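Local structure of protein F-93 (Sulfolobus virus 1, 1TBX) at residues E10-A15 and K30-E35. The protein probably acts as a homodimeric winged-helix transcription factor that recognises a palindromic or pseudo-palindromic DNA target sequence. Residues are numbered along the deposited sequence; the frame is centred on the assembly and turned at random.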
loop_
_atom_site.group_PDB
_atom_site.type_symbol
_atom_site.label_atom_id
_atom_site.label_comp_id
_atom_site.label_asym_id
_atom_site.label_seq_id
_atom_site.Cartn_x
_atom_site.Cartn_y
_atom_site.Cartn_z
ATOM N N GLU A 10 2.426 8.464 -1.047
ATOM C CA GLU A 10 1.165 9.031 -0.608
ATOM C C GLU A 10 0.551 8.180 0.505
ATOM O O GLU A 10 0.007 8.704 1.496
ATOM C CB GLU A 10 0.294 9.067 -1.833
ATOM C CG GLU A 10 1.154 8.780 -3.063
ATOM C CD GLU A 10 0.540 7.738 -3.959
ATOM O OE1 GLU A 10 -0.555 7.295 -3.621
ATOM O OE2 GLU A 10 1.112 7.361 -5.009
ATOM N N ALA A 11 0.673 6.853 0.363
ATOM C CA ALA A 11 0.181 5.933 1.387
ATOM C C ALA A 11 0.961 6.062 2.699
ATOM O O ALA A 11 0.370 6.165 3.769
ATOM C CB ALA A 11 0.187 4.495 0.873
ATOM N N ILE A 12 2.288 6.052 2.636
ATOM C CA ILE A 12 3.062 6.179 3.869
ATOM C C ILE A 12 2.763 7.510 4.578
ATOM O O ILE A 12 2.427 7.513 5.780
ATOM C CB ILE A 12 4.548 6.040 3.587
ATOM C CG1 ILE A 12 4.788 4.678 2.957
ATOM C CG2 ILE A 12 5.332 6.136 4.865
ATOM C CD1 ILE A 12 6.033 4.602 2.141
ATOM N N VAL A 13 2.867 8.614 3.829
ATOM C CA VAL A 13 2.718 9.949 4.346
ATOM C C VAL A 13 1.346 10.028 4.974
ATOM O O VAL A 13 1.205 10.423 6.115
ATOM C CB VAL A 13 2.859 10.963 3.231
ATOM C CG1 VAL A 13 2.496 12.355 3.753
ATOM C CG2 VAL A 13 4.334 10.893 2.551
ATOM N N LEU A 14 0.329 9.559 4.279
ATOM C CA LEU A 14 -1.006 9.564 4.856
ATOM C C LEU A 14 -1.111 8.815 6.211
ATOM O O LEU A 14 -1.661 9.334 7.193
ATOM C CB LEU A 14 -2.003 9.002 3.827
ATOM C CG LEU A 14 -3.457 9.386 4.104
ATOM C CD1 LEU A 14 -3.526 10.889 4.287
ATOM C CD2 LEU A 14 -4.416 8.880 3.001
ATOM N N ALA A 15 -0.590 7.592 6.251
ATOM C CA ALA A 15 -0.618 6.758 7.447
ATOM C C ALA A 15 0.060 7.477 8.590
ATOM O O ALA A 15 -0.452 7.512 9.696
ATOM C CB ALA A 15 0.099 5.465 7.183
ATOM N N LYS A 30 10.551 14.334 8.411
ATOM C CA LYS A 30 11.605 13.685 9.188
ATOM C C LYS A 30 11.175 12.328 9.726
ATOM O O LYS A 30 11.915 11.350 9.670
ATOM C CB LYS A 30 12.038 14.546 10.332
ATOM C CG LYS A 30 12.945 15.634 9.902
ATOM C CD LYS A 30 12.931 16.700 10.937
ATOM C CE LYS A 30 14.283 16.679 11.645
ATOM N NZ LYS A 30 14.207 17.089 13.081
ATOM N N LYS A 31 9.961 12.270 10.211
ATOM C CA LYS A 31 9.414 11.092 10.841
ATOM C C LYS A 31 9.241 9.936 9.837
ATOM O O LYS A 31 9.656 8.805 10.100
ATOM C CB LYS A 31 8.047 11.482 11.371
ATOM C CG LYS A 31 7.490 10.588 12.392
ATOM C CD LYS A 31 6.333 11.292 13.093
ATOM C CE LYS A 31 6.830 12.279 14.132
ATOM N NZ LYS A 31 7.120 11.593 15.414
ATOM N N VAL A 32 8.592 10.236 8.713
ATOM C CA VAL A 32 8.350 9.292 7.643
ATOM C C VAL A 32 9.707 8.750 7.219
ATOM O O VAL A 32 9.954 7.524 7.196
ATOM C CB VAL A 32 7.613 9.975 6.442
ATOM C CG1 VAL A 32 7.748 9.194 5.163
ATOM C CG2 VAL A 32 6.125 10.153 6.756
ATOM N N ASN A 33 10.609 9.673 6.923
ATOM C CA ASN A 33 11.895 9.316 6.409
ATOM C C ASN A 33 12.754 8.419 7.333
ATOM O O ASN A 33 13.493 7.548 6.854
ATOM C CB ASN A 33 12.597 10.582 6.021
ATOM C CG ASN A 33 13.938 10.309 5.486
ATOM O OD1 ASN A 33 14.085 9.802 4.372
ATOM N ND2 ASN A 33 14.947 10.569 6.300
ATOM N N ALA A 34 12.627 8.644 8.642
ATOM C CA ALA A 34 13.224 7.822 9.707
ATOM C C ALA A 34 12.824 6.344 9.641
ATOM O O ALA A 34 13.486 5.520 10.253
ATOM C CB ALA A 34 12.844 8.395 11.097
ATOM N N GLU A 35 11.755 6.011 8.912
ATOM C CA GLU A 35 11.255 4.638 8.850
ATOM C C GLU A 35 11.157 4.094 7.441
ATOM O O GLU A 35 11.365 2.922 7.217
ATOM C CB GLU A 35 9.844 4.586 9.406
ATOM C CG GLU A 35 9.726 5.018 10.844
ATOM C CD GLU A 35 9.196 3.926 11.735
ATOM O OE1 GLU A 35 9.140 2.756 11.297
ATOM O OE2 GLU A 35 8.856 4.222 12.886
#
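Between residues 10-15 and 30-35 of the winged-helix domain of F-93, the backbones come nearest at Val13 and Val32, their CA atoms lying 6.6 Å apart. Residues 10-15 belong to helix 9-17, residues 30-35 run from the C-terminal part of helix 25-33, and no hydrogen bond joins the two segments. The contact is a worked example of how one branched side chain can bridge two helices: about 116 Å² is buried, and all three participating residues are inside the protein. Val32 points its side chain at helix 9-17 and divides its two methyls between successive residues there. Beyond the pair, Met38 touches both valines, while Val13 also meets Ala46 and Leu50, and so links the contact to helix 40-52. On another side of helix 9-17, Leu14 packs on Phe76 and Leu80 of helix 71-94 and on Phe6 of the second subunit, placing the contact close to the dimer interface. The Val32 methyl CG2 faces the backbone, 4.2 Å from Val13 CA. Its other methyl, CG1, lies anti to the backbone N (chi1 161°); here the Ile12 and Val32 side chains cross at a slant, with CG1 of Val32 3.9 Å from the branch methyl CG2 of Ile12.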